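Long-range contacts in nucleoside-triphosphatase THEP1 (Aquifex aeolicus, PDB 1YE8), which hydrolyses nucleoside triphosphates, including ATP, GTP, CTP, TTP and UTP, to the diphosphate and phosphate, and has no kinase activity: residues Ile4-Pro9 and Ala155-Leu160; Gly12-Val17 and Trp32-Arg37; Pro86-Ala91 and Lys101-Asp106; Ile105-Lys110 and Val134-Ile139. One frame throughout, in Å; residues are numbered along the deposited sequence.

In the fold
The four contacts illustrate how a RecA-like NTPase joins distant parts of its chain. Contact 1 pairs strands 2-6 and 156-159, near the two ends of the chain, so the other three lie between its segments. Contact 2 comes first among these, setting helix 13-24 against strand 31-36 of the antiparallel sheet. Contact 3 packs helix 77-97 on strand 102-105, and contact 4 continues from that strand to 132-136, sharing I105 and D106 with contact 3. Contacts 1, 3 and 4 reach the same parallel sheet. Centres of contacts 1 and 4 are about 9 Å apart, 1 and 3 about 19 Å. D106 links contacts 3 and 4 to T14 and T33 of contact 2.

Contact 1: Ile4-Pro9 and Ala155-Leu160; sequences IITGEP and AVLIEL. With NA (sodium ion), chain C.
I4 reaches across to the neighbouring strand with both of its branches: CD1 of I4 lies 3.6 Å from CB of A155, and CG2 of I4 lies 3.8 Å from CD1 of L157. The side chains of I4 and L157 cross obliquely. Because CG1 of I4 sits beside the backbone N (chi1 -57°), this branch heads for A155 and leaves CG2 to L157. The same L157 methyl also rests against CG2 of T6. On the other face of the sheet, CG2 of I5 and CB of L160 lie side by side at 4.1 Å. An alanine in place of I4 would probably deprive CB of A155 of its apolar partner and CD1 of L157 of one of its neighbours, opening a gap on this face.

These touches are set by the parallel pairing of strands 2-6 and 156-159, in which N of I4 bonds to O of V156 at 2.8 Å and I158, T6 and L160 continue the pattern. Strand 156-159 is an edge strand of the parallel sheet, and helix 168-175 packs on I158 and L160. G7 follows at backbone angles that would jam a side chain against the carbonyl of T6, and its path carries the chain into the phosphate-binding loop.

There, one water accepts from N of E8 and donates to O of L160 at 2.6 Å, while O of E8 binds sodium at 2.5 Å. A second water donates to OE2 of E8 and to OE2 of E159, which stand 4.7 Å apart, and so probably eases the repulsion between the two carboxylates.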
# COMPACT_ATOMS: atom_id res chain seq x y z
N ILE A 4 0.06 -9.20 3.47
CA ILE A 4 0.36 -8.82 2.09
C ILE A 4 -0.79 -9.29 1.22
O ILE A 4 -1.05 -10.49 1.11
CB ILE A 4 1.69 -9.46 1.62
CG1 ILE A 4 2.83 -9.06 2.55
CG2 ILE A 4 1.98 -9.03 0.18
CD1 ILE A 4 4.15 -9.66 2.23
N ILE A 5 -1.46 -8.33 0.59
CA ILE A 5 -2.62 -8.61 -0.26
C ILE A 5 -2.21 -8.44 -1.72
O ILE A 5 -1.70 -7.40 -2.12
CB ILE A 5 -3.79 -7.66 0.08
CG1 ILE A 5 -4.21 -7.82 1.54
CG2 ILE A 5 -4.98 -7.92 -0.88
CD1 ILE A 5 -5.00 -6.63 2.08
N THR A 6 -2.43 -9.48 -2.50
CA THR A 6 -2.11 -9.45 -3.92
C THR A 6 -3.32 -9.91 -4.73
O THR A 6 -4.33 -10.32 -4.15
CB THR A 6 -0.82 -10.27 -4.17
OG1 THR A 6 -0.32 -10.03 -5.49
CG2 THR A 6 -1.03 -11.81 -4.05
N GLY A 7 -3.25 -9.78 -6.04
CA GLY A 7 -4.35 -10.20 -6.88
C GLY A 7 -4.39 -9.40 -8.16
O GLY A 7 -3.63 -8.45 -8.33
N GLU A 8 -5.29 -9.78 -9.06
CA GLU A 8 -5.35 -9.18 -10.39
C GLU A 8 -5.72 -7.70 -10.31
O GLU A 8 -6.41 -7.28 -9.38
CB GLU A 8 -6.33 -9.94 -11.30
CG GLU A 8 -6.13 -11.47 -11.42
CD GLU A 8 -4.78 -11.92 -12.02
OE1 GLU A 8 -4.26 -11.19 -12.90
OE2 GLU A 8 -4.26 -13.04 -11.63
N PRO A 9 -5.27 -6.89 -11.28
CA PRO A 9 -5.72 -5.50 -11.36
C PRO A 9 -7.25 -5.47 -11.39
O PRO A 9 -7.84 -6.26 -12.12
CB PRO A 9 -5.17 -5.02 -12.71
CG PRO A 9 -4.02 -5.90 -12.98
CD PRO A 9 -4.33 -7.23 -12.37
N ALA A 155 5.27 -13.52 6.69
CA ALA A 155 4.12 -12.72 6.28
C ALA A 155 2.91 -13.58 5.99
O ALA A 155 3.01 -14.79 5.69
CB ALA A 155 4.47 -11.87 5.06
N VAL A 156 1.75 -12.95 6.06
CA VAL A 156 0.50 -13.57 5.65
C VAL A 156 0.30 -13.11 4.22
O VAL A 156 0.19 -11.92 3.97
CB VAL A 156 -0.65 -13.09 6.55
CG1 VAL A 156 -2.01 -13.62 6.06
CG2 VAL A 156 -0.40 -13.49 8.00
N LEU A 157 0.28 -14.04 3.27
CA LEU A 157 0.12 -13.69 1.85
C LEU A 157 -1.27 -14.12 1.41
O LEU A 157 -1.62 -15.31 1.47
CB LEU A 157 1.22 -14.35 1.00
CG LEU A 157 1.13 -14.07 -0.51
CD1 LEU A 157 1.34 -12.59 -0.89
CD2 LEU A 157 2.13 -14.93 -1.28
N ILE A 158 -2.07 -13.15 0.98
CA ILE A 158 -3.45 -13.40 0.58
C ILE A 158 -3.64 -13.04 -0.88
O ILE A 158 -3.37 -11.91 -1.29
CB ILE A 158 -4.43 -12.61 1.46
CG1 ILE A 158 -4.49 -13.26 2.85
CG2 ILE A 158 -5.85 -12.57 0.85
CD1 ILE A 158 -4.93 -12.34 3.95
N GLU A 159 -4.07 -14.03 -1.67
CA GLU A 159 -4.43 -13.79 -3.07
C GLU A 159 -5.90 -13.48 -3.12
O GLU A 159 -6.75 -14.37 -2.97
CB GLU A 159 -4.06 -14.98 -3.97
CG GLU A 159 -4.29 -14.69 -5.45
CD GLU A 159 -3.51 -15.58 -6.41
OE1 GLU A 159 -2.64 -16.37 -5.99
OE2 GLU A 159 -3.73 -15.44 -7.62
N LEU A 160 -6.21 -12.20 -3.31
CA LEU A 160 -7.59 -11.71 -3.30
C LEU A 160 -8.24 -12.06 -4.63
O LEU A 160 -7.66 -11.80 -5.69
CB LEU A 160 -7.60 -10.20 -3.09
CG LEU A 160 -8.97 -9.59 -2.83
CD1 LEU A 160 -9.58 -10.13 -1.54
CD2 LEU A 160 -8.89 -8.07 -2.78
NA NA C . -5.87 -5.33 -7.97
O HOH W 1 -7.08 -11.91 -8.27
O HOH W 2 -4.97 -13.37 -8.90
O HOH W 3 -4.11 -3.02 -7.32

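Contact 2: Gly12-Val17 and Trp32-Arg37; sequences GKTTLV and WTEEVR. With NA (sodium ion), chain C; MG (magnesium ion), chain B; PO4 (phosphate ion), chain E.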
# COMPACT_ATOMS: atom_id res chain seq x y z
N GLY A 12 -10.11 -5.60 -6.43
CA GLY A 12 -10.60 -4.96 -5.23
C GLY A 12 -9.63 -4.82 -4.07
O GLY A 12 -10.06 -4.76 -2.92
N LYS A 13 -8.33 -4.77 -4.37
CA LYS A 13 -7.32 -4.65 -3.30
C LYS A 13 -7.46 -3.35 -2.51
O LYS A 13 -7.47 -3.38 -1.28
CB LYS A 13 -5.90 -4.80 -3.85
CG LYS A 13 -5.63 -6.16 -4.50
CD LYS A 13 -4.15 -6.43 -4.73
CE LYS A 13 -3.44 -5.44 -5.63
NZ LYS A 13 -3.76 -5.68 -7.05
N THR A 14 -7.57 -2.22 -3.21
CA THR A 14 -7.79 -0.92 -2.54
C THR A 14 -9.08 -0.92 -1.72
O THR A 14 -9.10 -0.45 -0.59
CB THR A 14 -7.82 0.20 -3.57
OG1 THR A 14 -6.55 0.25 -4.25
CG2 THR A 14 -7.95 1.58 -2.89
N THR A 15 -10.15 -1.45 -2.30
CA THR A 15 -11.43 -1.53 -1.63
C THR A 15 -11.31 -2.30 -0.32
O THR A 15 -11.83 -1.87 0.70
CB THR A 15 -12.45 -2.21 -2.55
OG1 THR A 15 -12.81 -1.29 -3.58
CG2 THR A 15 -13.78 -2.51 -1.82
N LEU A 16 -10.62 -3.43 -0.36
CA LEU A 16 -10.39 -4.20 0.85
C LEU A 16 -9.55 -3.41 1.86
O LEU A 16 -9.87 -3.37 3.05
CB LEU A 16 -9.73 -5.53 0.52
CG LEU A 16 -9.30 -6.41 1.68
CD1 LEU A 16 -10.48 -6.77 2.61
CD2 LEU A 16 -8.65 -7.67 1.16
N VAL A 17 -8.46 -2.79 1.40
CA VAL A 17 -7.64 -1.97 2.28
C VAL A 17 -8.48 -0.87 2.97
O VAL A 17 -8.34 -0.66 4.17
CB VAL A 17 -6.40 -1.39 1.55
CG1 VAL A 17 -5.71 -0.32 2.41
CG2 VAL A 17 -5.42 -2.51 1.24
N TRP A 32 -3.57 4.82 0.80
CA TRP A 32 -3.99 3.95 -0.29
C TRP A 32 -4.03 4.73 -1.59
O TRP A 32 -3.77 5.94 -1.61
CB TRP A 32 -5.32 3.24 0.01
CG TRP A 32 -6.50 4.16 0.22
CD1 TRP A 32 -7.38 4.62 -0.72
CD2 TRP A 32 -6.90 4.76 1.46
NE1 TRP A 32 -8.31 5.45 -0.14
CE2 TRP A 32 -8.03 5.56 1.20
CE3 TRP A 32 -6.41 4.69 2.78
CZ2 TRP A 32 -8.70 6.28 2.21
CZ3 TRP A 32 -7.06 5.42 3.77
CH2 TRP A 32 -8.19 6.20 3.48
N THR A 33 -4.29 4.02 -2.68
CA THR A 33 -4.21 4.61 -4.01
C THR A 33 -5.51 4.35 -4.76
O THR A 33 -5.90 3.19 -4.96
CB THR A 33 -2.99 4.03 -4.76
OG1 THR A 33 -1.79 4.46 -4.11
CG2 THR A 33 -2.88 4.60 -6.18
N GLU A 34 -6.20 5.42 -5.14
CA GLU A 34 -7.48 5.30 -5.81
C GLU A 34 -7.37 5.70 -7.26
O GLU A 34 -6.62 6.59 -7.62
CB GLU A 34 -8.52 6.17 -5.13
CG GLU A 34 -9.01 5.59 -3.81
CD GLU A 34 -10.25 6.27 -3.26
OE1 GLU A 34 -10.96 6.99 -4.01
OE2 GLU A 34 -10.52 6.11 -2.04
N GLU A 35 -8.15 5.03 -8.11
CA GLU A 35 -8.24 5.41 -9.51
C GLU A 35 -8.91 6.78 -9.64
O GLU A 35 -9.84 7.12 -8.88
CB GLU A 35 -9.05 4.36 -10.30
CG GLU A 35 -8.51 2.94 -10.23
CD GLU A 35 -9.41 1.93 -10.93
OE1 GLU A 35 -10.63 1.91 -10.63
OE2 GLU A 35 -8.89 1.17 -11.77
N VAL A 36 -8.42 7.56 -10.59
CA VAL A 36 -9.06 8.81 -10.97
C VAL A 36 -9.91 8.50 -12.19
O VAL A 36 -9.40 8.03 -13.21
CB VAL A 36 -8.01 9.90 -11.31
CG1 VAL A 36 -8.70 11.18 -11.77
CG2 VAL A 36 -7.12 10.17 -10.08
N ARG A 37 -11.22 8.72 -12.06
CA ARG A 37 -12.17 8.42 -13.12
C ARG A 37 -13.09 9.61 -13.37
O ARG A 37 -13.48 10.30 -12.42
CB ARG A 37 -13.02 7.21 -12.74
CG ARG A 37 -12.30 5.87 -12.86
CD ARG A 37 -13.18 4.66 -12.52
NE ARG A 37 -12.42 3.41 -12.56
CZ ARG A 37 -12.18 2.70 -13.66
NH1 ARG A 37 -12.63 3.10 -14.84
NH2 ARG A 37 -11.47 1.58 -13.57
NA NA C . -5.87 -5.33 -7.97
MG MG B . -5.86 -0.60 -6.05
P PO4 E . -7.81 -3.13 -7.21
O1 PO4 E . -7.16 -2.27 -6.14
O2 PO4 E . -9.31 -3.05 -7.25
O3 PO4 E . -7.42 -4.56 -6.92
O4 PO4 E . -7.27 -2.75 -8.57
O HOH W 4 -5.00 1.24 -6.30
O HOH W 5 -4.35 -1.41 -5.27
O HOH W 6 -8.00 0.10 -6.84
O HOH W 3 -4.11 -3.02 -7.32
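T14 turns OG1 anti to its carbonyl carbon (chi1 -61°), which places the hydroxyl near T33 and leaves CG2 facing W32. The indole starts from the crowded position, CG lying between the backbone N and the carbonyl carbon (chi1 61°), and the two side chains cross at about a right angle: CG2 of T14 lies 3.8 Å from CD1 of W32. CG1 of V17 adds a looser touch on CB of W32. In the plane of the indole, NE1 of W32 donates to OE2 of E34 at 3.0 Å, on the anti side of a carboxylate also salt-bridged to K18.

OG1 of T14 binds magnesium at 2.1 Å and is also hydrogen-bonded to OD2 of D106; O of T33, at 3.1 Å, is a second possible acceptor for the same proton. A magnesium-bound water donates to O of T33, so the strand also meets the metal through its second shell.

A phosphate ion, probably from the crystallisation liquor, sits in the P-loop. N of K13 donates to phosphate O3 at 2.7 Å, and N of T14 to O1, a magnesium ligand, with G12 at the N-cap of helix 13-24 adding its own amide. NZ of K13 is modelled on sodium, a doubtful bond, since the amine is usually itself a cation. Amides and a helix N-terminus thus converge on one anion, probably stabilising its charge.

Contact 3: Pro86-Ala91 and Lys101-Asp106; sequences PILERA and KVIIID
The guanidinium of R90 is met at its edge, in plane, by a water that accepts from NH2 of R90 at 3.0 Å and, weakly, from NZ of K101, so two like charges share one oxygen. R90 also has salt bridges to E94 and E53, and K101 donates to O of K26. This polar pair lies at one end of a helix-strand packing unit of the RecA-like P-loop fold, in which segment 86-91 of helix 77-97 runs nearly antiparallel to strand 102-105 of the parallel sheet (158° between directions, axes 8.8 Å apart).

The rest of the packing is apolar. CG1 of I103 lies anti to the carbonyl carbon (chi1 -56°), where it meets CB of A91 at 3.9 Å; CG2 of I103 is about as far from that CB. CD2 of L88 lies 4.0 Å from CG2 of I103, the two side chains crossing at a slant. An alanine in place of I103 would probably leave CB of A91 without these two contacts and a gap between helix and strand. F118, from helix 116-126, packs on both L88 and I105.

CD2 of L88 also lies 4.0 Å from CG1 of I105 and 3.8 Å from O of I104.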
# COMPACT_ATOMS: atom_id res chain seq x y z
N PRO A 86 6.01 11.52 4.33
CA PRO A 86 5.76 11.94 5.71
C PRO A 86 4.75 11.04 6.41
O PRO A 86 4.95 10.76 7.60
CB PRO A 86 5.29 13.39 5.58
CG PRO A 86 5.01 13.61 4.15
CD PRO A 86 5.75 12.60 3.35
N ILE A 87 3.70 10.57 5.74
CA ILE A 87 2.75 9.72 6.45
C ILE A 87 3.36 8.36 6.81
O ILE A 87 3.08 7.83 7.89
CB ILE A 87 1.39 9.60 5.70
CG1 ILE A 87 0.31 9.07 6.66
CG2 ILE A 87 1.47 8.68 4.50
CD1 ILE A 87 -0.12 10.09 7.74
N LEU A 88 4.22 7.81 5.95
CA LEU A 88 4.87 6.54 6.30
C LEU A 88 5.93 6.71 7.38
O LEU A 88 6.09 5.83 8.22
CB LEU A 88 5.45 5.83 5.07
CG LEU A 88 4.43 5.21 4.11
CD1 LEU A 88 5.13 4.29 3.12
CD2 LEU A 88 3.30 4.45 4.81
N GLU A 89 6.66 7.83 7.37
CA GLU A 89 7.64 8.06 8.44
C GLU A 89 6.93 8.18 9.79
O GLU A 89 7.39 7.63 10.80
CB GLU A 89 8.48 9.32 8.17
CG GLU A 89 9.38 9.20 6.94
CD GLU A 89 10.72 8.53 7.17
OE1 GLU A 89 10.93 7.91 8.23
OE2 GLU A 89 11.58 8.60 6.25
N ARG A 90 5.81 8.89 9.81
CA ARG A 90 4.98 8.98 11.01
C ARG A 90 4.45 7.60 11.41
O ARG A 90 4.55 7.20 12.58
CB ARG A 90 3.81 9.94 10.79
CG ARG A 90 2.82 9.95 11.92
CD ARG A 90 1.61 10.83 11.71
NE ARG A 90 0.58 10.36 12.60
CZ ARG A 90 -0.71 10.56 12.46
NH1 ARG A 90 -1.18 11.31 11.46
NH2 ARG A 90 -1.53 10.00 13.35
N ALA A 91 3.89 6.87 10.44
CA ALA A 91 3.34 5.54 10.73
C ALA A 91 4.38 4.63 11.36
O ALA A 91 4.10 3.95 12.33
CB ALA A 91 2.78 4.91 9.47
N LYS A 101 -0.87 -0.12 16.53
CA LYS A 101 -0.89 0.58 15.26
C LYS A 101 -0.53 -0.35 14.11
O LYS A 101 0.28 -1.29 14.24
CB LYS A 101 0.06 1.80 15.27
CG LYS A 101 -0.24 2.88 16.29
CD LYS A 101 -1.56 3.61 16.08
CE LYS A 101 -1.65 4.78 17.06
NZ LYS A 101 -3.02 5.35 17.09
N VAL A 102 -1.14 -0.05 12.97
CA VAL A 102 -0.96 -0.82 11.74
C VAL A 102 -0.64 0.15 10.62
O VAL A 102 -1.42 1.08 10.35
CB VAL A 102 -2.22 -1.65 11.39
CG1 VAL A 102 -1.99 -2.46 10.12
CG2 VAL A 102 -2.61 -2.56 12.57
N ILE A 103 0.52 -0.05 9.99
CA ILE A 103 0.96 0.76 8.86
C ILE A 103 0.22 0.30 7.61
O ILE A 103 0.13 -0.90 7.36
CB ILE A 103 2.49 0.63 8.66
CG1 ILE A 103 3.21 1.02 9.97
CG2 ILE A 103 2.94 1.49 7.48
CD1 ILE A 103 4.71 0.76 9.94
N ILE A 104 -0.28 1.25 6.82
CA ILE A 104 -1.09 0.94 5.63
C ILE A 104 -0.35 1.39 4.37
O ILE A 104 0.00 2.56 4.26
CB ILE A 104 -2.46 1.66 5.70
CG1 ILE A 104 -3.18 1.36 7.02
CG2 ILE A 104 -3.29 1.34 4.47
CD1 ILE A 104 -3.61 -0.09 7.26
N ILE A 105 -0.11 0.47 3.43
CA ILE A 105 0.65 0.83 2.22
C ILE A 105 -0.01 0.20 0.99
O ILE A 105 0.26 -0.96 0.64
CB ILE A 105 2.14 0.34 2.30
CG1 ILE A 105 2.78 0.64 3.67
CG2 ILE A 105 2.96 1.01 1.17
CD1 ILE A 105 4.23 0.17 3.78
N ASP A 106 -0.87 0.96 0.31
CA ASP A 106 -1.47 0.48 -0.94
C ASP A 106 -1.11 1.53 -1.99
O ASP A 106 -1.62 2.66 -1.93
CB ASP A 106 -3.00 0.34 -0.78
CG ASP A 106 -3.72 0.17 -2.10
OD1 ASP A 106 -3.41 -0.79 -2.84
OD2 ASP A 106 -4.61 0.96 -2.47
O HOH W 7 -1.96 8.43 15.86

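Contact 4: Ile105-Lys110 and Val134-Ile139; sequences IDEIGK and VATIPI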
# COMPACT_ATOMS: atom_id res chain seq x y z
N ILE A 105 -0.11 0.47 3.43
CA ILE A 105 0.65 0.83 2.22
C ILE A 105 -0.01 0.20 0.99
O ILE A 105 0.26 -0.96 0.64
CB ILE A 105 2.14 0.34 2.30
CG1 ILE A 105 2.78 0.64 3.67
CG2 ILE A 105 2.96 1.01 1.17
CD1 ILE A 105 4.23 0.17 3.78
N ASP A 106 -0.87 0.96 0.31
CA ASP A 106 -1.47 0.48 -0.94
C ASP A 106 -1.11 1.53 -1.99
O ASP A 106 -1.62 2.66 -1.93
CB ASP A 106 -3.00 0.34 -0.78
CG ASP A 106 -3.72 0.17 -2.10
OD1 ASP A 106 -3.41 -0.79 -2.84
OD2 ASP A 106 -4.61 0.96 -2.47
N GLU A 107 -0.24 1.22 -2.96
CA GLU A 107 0.26 -0.09 -3.31
C GLU A 107 1.78 -0.04 -3.41
O GLU A 107 2.38 0.99 -3.81
CB GLU A 107 -0.33 -0.48 -4.68
CG GLU A 107 0.12 -1.84 -5.18
CD GLU A 107 -0.75 -2.43 -6.26
OE1 GLU A 107 -1.81 -1.90 -6.62
OE2 GLU A 107 -0.38 -3.48 -6.78
N ILE A 108 2.44 -1.14 -3.07
CA ILE A 108 3.84 -1.31 -3.41
C ILE A 108 3.86 -1.81 -4.85
O ILE A 108 4.04 -3.00 -5.13
CB ILE A 108 4.56 -2.25 -2.42
CG1 ILE A 108 4.32 -1.78 -0.97
CG2 ILE A 108 6.08 -2.33 -2.74
CD1 ILE A 108 4.76 -2.74 0.05
N GLY A 109 3.69 -0.87 -5.79
CA GLY A 109 3.54 -1.19 -7.20
C GLY A 109 4.50 -0.40 -8.06
O GLY A 109 5.26 0.43 -7.57
N LYS A 110 4.47 -0.69 -9.36
CA LYS A 110 5.41 -0.09 -10.29
C LYS A 110 5.42 1.45 -10.25
O LYS A 110 6.48 2.05 -10.27
CB LYS A 110 5.12 -0.57 -11.72
CG LYS A 110 6.24 -0.20 -12.68
CD LYS A 110 7.39 -1.19 -12.60
CE LYS A 110 8.41 -0.96 -13.69
NZ LYS A 110 8.97 0.42 -13.63
N VAL A 134 -0.29 -3.63 6.77
CA VAL A 134 -1.13 -4.16 5.69
C VAL A 134 -0.66 -3.49 4.40
O VAL A 134 -0.69 -2.26 4.30
CB VAL A 134 -2.63 -3.87 5.91
CG1 VAL A 134 -3.46 -4.28 4.70
CG2 VAL A 134 -3.10 -4.58 7.18
N ALA A 135 -0.22 -4.29 3.44
CA ALA A 135 0.33 -3.74 2.18
C ALA A 135 -0.22 -4.53 1.02
O ALA A 135 -0.59 -5.70 1.17
CB ALA A 135 1.85 -3.77 2.18
N THR A 136 -0.26 -3.90 -0.15
CA THR A 136 -0.66 -4.60 -1.36
C THR A 136 0.50 -4.62 -2.34
O THR A 136 1.35 -3.71 -2.38
CB THR A 136 -1.85 -3.90 -2.04
OG1 THR A 136 -1.51 -2.53 -2.31
CG2 THR A 136 -3.05 -3.88 -1.10
N ILE A 137 0.52 -5.68 -3.16
CA ILE A 137 1.47 -5.81 -4.26
C ILE A 137 0.75 -6.36 -5.47
O ILE A 137 -0.24 -7.10 -5.33
CB ILE A 137 2.69 -6.72 -3.92
CG1 ILE A 137 2.23 -8.12 -3.45
CG2 ILE A 137 3.62 -6.03 -2.93
CD1 ILE A 137 3.38 -9.08 -3.28
N PRO A 138 1.25 -6.05 -6.66
CA PRO A 138 0.69 -6.64 -7.87
C PRO A 138 0.94 -8.15 -7.92
O PRO A 138 1.78 -8.68 -7.18
CB PRO A 138 1.40 -5.89 -9.02
CG PRO A 138 2.57 -5.25 -8.42
CD PRO A 138 2.38 -5.13 -6.94
N ILE A 139 0.16 -8.83 -8.75
CA ILE A 139 0.26 -10.29 -8.84
C ILE A 139 1.48 -10.76 -9.65
O ILE A 139 1.92 -11.89 -9.53
CB ILE A 139 -1.07 -10.90 -9.39
CG1 ILE A 139 -1.17 -12.40 -9.11
CG2 ILE A 139 -1.24 -10.59 -10.86
CD1 ILE A 139 -1.26 -12.79 -7.63
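OG1 of T136 donates to OD1 of D106 at 2.6 Å, meeting the lone pair turned away from the other carboxylate oxygen. The threonine hydroxyl lies between its backbone N and carbonyl carbon (chi1 56°), which points it at the aspartate and also brings it within 3.2 Å of CA of E107. OD2 of D106 bonds to T14 of the P-loop.

I105 pairs in parallel with A135, its N bonding to O of V134 and its O accepting from N of T136. After the cis peptide between D106 and E107, N of I108 returns to O of T136 at 2.9 Å. I108 is the centre of an inverse gamma turn, and its buried O has no polar partner; CD of P138 lies 3.3 Å from it. CD1 of I108 packs on CB of A135 at 3.8 Å, and CB of I108 on CG2 of I137. The extended side chain of E107 slants across P138, its OE2 3.2 Å from CD of P138.

An acidic residue at the end of a hydrophobic strand is consistent with a Walker B motif. With OD1 of D106 bonded to T136 and OD2 to T14, its rotation is probably restrained, T136 acting as a second shell beside magnesium.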